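Local coordinates for TENA/THI-4 protein (Shewanella denitrificans OS217, PDB 3DDE) that is of unknown function but adopts an all-helical, heme oxygenase-like fold and may have oxidoreductase activity, at residues 46-49 with 50-54; 17-20 with 21-25. All coordinates share one frame; numbering follows the deposited sequence.

How the contacts relate
Both contacts are local, each made along the C-terminal part of one helix of an all-helical chain with a heme oxygenase-like fold. Contact 2 comes first in sequence, on helix 7-24. Contact 1 follows on helix 38-52. Their centres are 22 Å apart, and their nearest atoms about 8 Å, so they do not touch. Contact 1 is mostly buried, with its centre 8 Å from the centre of the chain. Contact 2 is a surface contact, 15 Å from that centre. In each, a threonine hydroxyl bonds back to the carbonyl four residues earlier. Contact 1 adds a polar network around a histidine, while contact 2 adds an apolar cluster around a tryptophan.

Contact 1 (46-49 with 50-54); sequences TETY and HYTKH
The C-terminal turns of helix 38-52, inside the heme oxygenase-like bundle, bring Thr46, Glu47 and Tyr49 against His50 and Lys53. The i to i+4 backbone bonds run from His50 N to Thr46 O through Lys53 N to Tyr49 O. The His50 ring is gripped at its edge. Lys53 NZ donates to His50 ND1 at 3.0 Å and lies in the plane of the His50 ring. A bend at chi3 of Lys53 (56°) turns the amine back to this nitrogen. On the other side, His50 NE2 is 2.9 Å from a water that also bonds Glu47 OE2. His50 NE2 also hydrogen-bonds Ser108 OG. Glu47 OE2 lies at the ring edge, 3.5 Å from His50 CD2, its carboxylate turned well away from the ring plane. The carboxylate is held further by Thr114 OG1 and Leu111 N at its OE1. Tyr49 turns its ring edge toward the face of His50 in an offset edge-to-face pair, with planes at 63° and centroids 5.3 Å apart. Thr46 CG2 runs alongside, 3.7 Å from His50 NE2. With an alanine here in place of His50, Lys53 NZ is likely to lose this acceptor, the water its link from Glu47, and the edge of Tyr49 the face it meets. Lys53, four residues after Tyr49, lays its CD 3.7 Å from Tyr49 OH. Farther round the helix, Thr48 O takes two bonds from opposite faces of its plane: Thr52 N at 2.9 Å and, from 38° out of that plane, Thr52 OG1 at 2.8 Å.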
loop_
_atom_site.group_PDB
_atom_site.type_symbol
_atom_site.label_atom_id
_atom_site.label_comp_id
_atom_site.label_asym_id
_atom_site.label_seq_id
_atom_site.Cartn_x
_atom_site.Cartn_y
_atom_site.Cartn_z
ATOM N N THR A 46 1.950 -17.756 22.148
ATOM C CA THR A 46 2.896 -16.868 21.473
ATOM C C THR A 46 2.496 -16.679 20.019
ATOM O O THR A 46 2.516 -15.555 19.526
ATOM C CB THR A 46 4.331 -17.401 21.577
ATOM O OG1 THR A 46 4.690 -17.479 22.959
ATOM C CG2 THR A 46 5.313 -16.503 20.856
ATOM N N GLU A 47 2.124 -17.758 19.319
ATOM C CA GLU A 47 1.708 -17.626 17.917
ATOM C C GLU A 47 0.370 -16.910 17.792
ATOM O O GLU A 47 0.124 -16.191 16.814
ATOM C CB GLU A 47 1.647 -18.972 17.187
ATOM C CG GLU A 47 2.989 -19.663 17.095
ATOM C CD GLU A 47 4.077 -18.724 16.637
ATOM O OE1 GLU A 47 4.001 -18.255 15.480
ATOM O OE2 GLU A 47 5.003 -18.451 17.445
ATOM N N THR A 48 -0.503 -17.120 18.768
ATOM C CA THR A 48 -1.785 -16.432 18.785
ATOM C C THR A 48 -1.535 -14.940 18.904
ATOM O O THR A 48 -2.186 -14.140 18.227
ATOM C CB THR A 48 -2.682 -16.935 19.917
ATOM O OG1 THR A 48 -2.937 -18.331 19.699
ATOM C CG2 THR A 48 -4.011 -16.190 19.944
ATOM N N TYR A 49 -0.566 -14.591 19.748
ATOM C CA TYR A 49 -0.161 -13.207 19.956
ATOM C C TYR A 49 0.308 -12.586 18.656
ATOM O O TYR A 49 -0.086 -11.460 18.340
ATOM C CB TYR A 49 0.947 -13.103 21.017
ATOM C CG TYR A 49 1.743 -11.822 20.911
ATOM C CD1 TYR A 49 1.328 -10.651 21.546
ATOM C CD2 TYR A 49 2.916 -11.786 20.161
ATOM C CE1 TYR A 49 2.069 -9.479 21.419
ATOM C CE2 TYR A 49 3.658 -10.630 20.026
ATOM C CZ TYR A 49 3.238 -9.484 20.645
ATOM O OH TYR A 49 4.011 -8.352 20.473
ATOM N N HIS A 50 1.147 -13.326 17.919
ATOM C CA HIS A 50 1.695 -12.858 16.645
ATOM C C HIS A 50 0.659 -12.511 15.592
ATOM O O HIS A 50 0.744 -11.460 14.997
ATOM C CB HIS A 50 2.699 -13.857 16.068
ATOM C CG HIS A 50 3.997 -13.885 16.802
ATOM N ND1 HIS A 50 4.707 -12.741 17.088
ATOM C CD2 HIS A 50 4.749 -14.917 17.249
ATOM C CE1 HIS A 50 5.829 -13.065 17.701
ATOM N NE2 HIS A 50 5.876 -14.379 17.823
ATOM N N TYR A 51 -0.306 -13.382 15.336
ATOM C CA TYR A 51 -1.304 -13.069 14.322
ATOM C C TYR A 51 -2.406 -12.120 14.827
ATOM O O TYR A 51 -2.906 -11.289 14.079
ATOM C CB TYR A 51 -1.873 -14.339 13.694
ATOM C CG TYR A 51 -2.962 -15.096 14.447
ATOM C CD1 TYR A 51 -4.286 -14.661 14.409
ATOM C CD2 TYR A 51 -2.688 -16.303 15.070
ATOM C CE1 TYR A 51 -5.286 -15.346 15.032
ATOM C CE2 TYR A 51 -3.695 -17.026 15.706
ATOM C CZ TYR A 51 -4.999 -16.539 15.686
ATOM O OH TYR A 51 -6.014 -17.228 16.330
ATOM N N THR A 52 -2.759 -12.219 16.106
ATOM C CA THR A 52 -3.795 -11.366 16.685
ATOM C C THR A 52 -3.382 -9.897 16.620
ATOM O O THR A 52 -4.219 -9.015 16.487
ATOM C CB THR A 52 -4.133 -11.821 18.148
ATOM O OG1 THR A 52 -4.773 -13.096 18.069
ATOM C CG2 THR A 52 -5.073 -10.864 18.839
ATOM N N LYS A 53 -2.080 -9.675 16.734
ATOM C CA LYS A 53 -1.434 -8.368 16.684
ATOM C C LYS A 53 -1.772 -7.583 15.402
ATOM O O LYS A 53 -1.767 -6.344 15.390
ATOM C CB LYS A 53 0.066 -8.667 16.749
ATOM C CG LYS A 53 1.045 -7.531 16.748
ATOM C CD LYS A 53 2.482 -8.058 17.064
ATOM C CE LYS A 53 2.980 -9.179 16.105
ATOM N NZ LYS A 53 4.277 -9.837 16.586
ATOM N N HIS A 54 -2.088 -8.312 14.330
ATOM C CA HIS A 54 -2.373 -7.707 13.037
ATOM C C HIS A 54 -3.853 -7.600 12.654
ATOM O O HIS A 54 -4.175 -6.988 11.640
ATOM C CB HIS A 54 -1.620 -8.481 11.937
ATOM C CG HIS A 54 -0.130 -8.382 12.042
ATOM N ND1 HIS A 54 0.575 -7.284 11.594
ATOM C CD2 HIS A 54 0.788 -9.234 12.558
ATOM C CE1 HIS A 54 1.862 -7.465 11.822
ATOM N NE2 HIS A 54 2.019 -8.637 12.412
HETATM O O HOH W 1 7.044 -17.031 17.823
#

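Contact 2 (17-20 with 21-25); sequences MWDS and ILTNS
The indole of Trp18 has Ile21 CD1, an aliphatic contact, 4.0 Å above its plane and displaced toward the rim. The ring of Tyr146 stacks with the indole. The nearest indole atom to Ile21 CD1 is CE3. Leu22 CD2 comes to the same Trp18 CE3 at 4.2 Å, obliquely to the ring. Ile21 CG1 lies anti to the carbonyl carbon (chi1 -65°), and the extended chi2 carries CD1 back along the helix to the indole. Ile21 and Leu22 follow Trp18 by three and four residues, one turn along helix 7-24. Leu22 N bonds Trp18 O at 2.8 Å, with an N-H...O angle of 167°. The next carbonyl is shared. Asp19 O accepts Thr23 N at 3.0 Å and Thr23 OG1 at 2.7 Å, from opposite faces of its plane. Asp19 and Thr23 point the same way, with Asp19 OD1 3.4 Å from Thr23 OG1. Asn24 N bonds Ser20 O at 3.0 Å, and Ser25 N bonds Ile21 O after it. Ser25 then leaves the helical conformation and serves as N-cap of helix 26-32, its OG making a weak bond to Ile28 N. The polar residues Asp19, Ser20, Thr23 and Asn24 are exposed, while Met17 (a selenomethionine), Trp18 and Ile21 lie against helix 193-223, all three touching Leu207. Tyr146 belongs to helix 144-157, so Trp18 joins helix 7-24 to both.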
loop_
_atom_site.group_PDB
_atom_site.type_symbol
_atom_site.label_atom_id
_atom_site.label_comp_id
_atom_site.label_asym_id
_atom_site.label_seq_id
_atom_site.Cartn_x
_atom_site.Cartn_y
_atom_site.Cartn_z
HETATM N N MSE A 17 -15.143 -28.766 9.017
HETATM C CA MSE A 17 -13.712 -28.447 9.115
HETATM C C MSE A 17 -13.137 -28.627 10.520
HETATM O O MSE A 17 -12.038 -29.164 10.656
HETATM C CB MSE A 17 -13.436 -27.029 8.617
HETATM C CG MSE A 17 -13.633 -26.904 7.124
HETATM SE SE MSE A 17 -13.307 -25.143 6.493
HETATM C CE MSE A 17 -11.449 -24.977 6.860
ATOM N N TRP A 18 -13.850 -28.166 11.549
ATOM C CA TRP A 18 -13.390 -28.353 12.938
ATOM C C TRP A 18 -13.285 -29.841 13.283
ATOM O O TRP A 18 -12.316 -30.289 13.902
ATOM C CB TRP A 18 -14.298 -27.636 13.945
ATOM C CG TRP A 18 -14.009 -26.183 14.061
ATOM C CD1 TRP A 18 -14.829 -25.148 13.721
ATOM C CD2 TRP A 18 -12.793 -25.594 14.538
ATOM N NE1 TRP A 18 -14.202 -23.946 13.967
ATOM C CE2 TRP A 18 -12.951 -24.194 14.471
ATOM C CE3 TRP A 18 -11.587 -26.115 15.027
ATOM C CZ2 TRP A 18 -11.945 -23.304 14.870
ATOM C CZ3 TRP A 18 -10.587 -25.233 15.422
ATOM C CH2 TRP A 18 -10.772 -23.844 15.345
ATOM N N ASP A 19 -14.283 -30.605 12.870
ATOM C CA ASP A 19 -14.279 -32.040 13.097
ATOM C C ASP A 19 -12.967 -32.675 12.614
ATOM O O ASP A 19 -12.358 -33.497 13.299
ATOM C CB ASP A 19 -15.455 -32.676 12.364
ATOM C CG ASP A 19 -15.486 -34.174 12.514
ATOM O OD1 ASP A 19 -15.071 -34.675 13.583
ATOM O OD2 ASP A 19 -15.933 -34.843 11.564
ATOM N N SER A 20 -12.548 -32.288 11.423
ATOM C CA SER A 20 -11.320 -32.789 10.840
ATOM C C SER A 20 -10.085 -32.328 11.618
ATOM O O SER A 20 -9.208 -33.135 11.929
ATOM C CB SER A 20 -11.233 -32.326 9.386
ATOM O OG SER A 20 -9.953 -32.585 8.853
ATOM N N ILE A 21 -10.029 -31.035 11.927
ATOM C CA ILE A 21 -8.913 -30.433 12.666
ATOM C C ILE A 21 -8.730 -31.068 14.047
ATOM O O ILE A 21 -7.604 -31.390 14.441
ATOM C CB ILE A 21 -9.128 -28.904 12.833
ATOM C CG1 ILE A 21 -9.089 -28.196 11.474
ATOM C CG2 ILE A 21 -8.056 -28.286 13.740
ATOM C CD1 ILE A 21 -9.566 -26.735 11.521
ATOM N N LEU A 22 -9.839 -31.269 14.763
ATOM C CA LEU A 22 -9.800 -31.827 16.107
ATOM C C LEU A 22 -9.508 -33.332 16.100
ATOM O O LEU A 22 -8.883 -33.849 17.025
ATOM C CB LEU A 22 -11.103 -31.482 16.874
ATOM C CG LEU A 22 -11.399 -29.952 16.984
ATOM C CD1 LEU A 22 -12.707 -29.649 17.731
ATOM C CD2 LEU A 22 -10.243 -29.176 17.621
ATOM N N THR A 23 -9.931 -34.025 15.044
ATOM C CA THR A 23 -9.681 -35.459 14.911
ATOM C C THR A 23 -8.240 -35.752 14.484
ATOM O O THR A 23 -7.698 -36.795 14.813
ATOM C CB THR A 23 -10.623 -36.119 13.847
ATOM O OG1 THR A 23 -11.993 -35.980 14.240
ATOM C CG2 THR A 23 -10.317 -37.602 13.675
ATOM N N ASN A 24 -7.623 -34.841 13.745
ATOM C CA ASN A 24 -6.286 -35.080 13.197
ATOM C C ASN A 24 -5.103 -34.359 13.851
ATOM O O ASN A 24 -3.966 -34.782 13.661
ATOM C CB ASN A 24 -6.313 -34.785 11.690
ATOM C CG ASN A 24 -7.066 -35.860 10.904
ATOM O OD1 ASN A 24 -6.825 -37.055 11.081
ATOM N ND2 ASN A 24 -7.966 -35.437 10.022
ATOM N N SER A 25 -5.351 -33.300 14.621
ATOM C CA SER A 25 -4.261 -32.557 15.267
ATOM C C SER A 25 -3.651 -33.278 16.468
ATOM O O SER A 25 -4.349 -33.529 17.457
ATOM C CB SER A 25 -4.750 -31.187 15.739
ATOM O OG SER A 25 -3.695 -30.473 16.362
#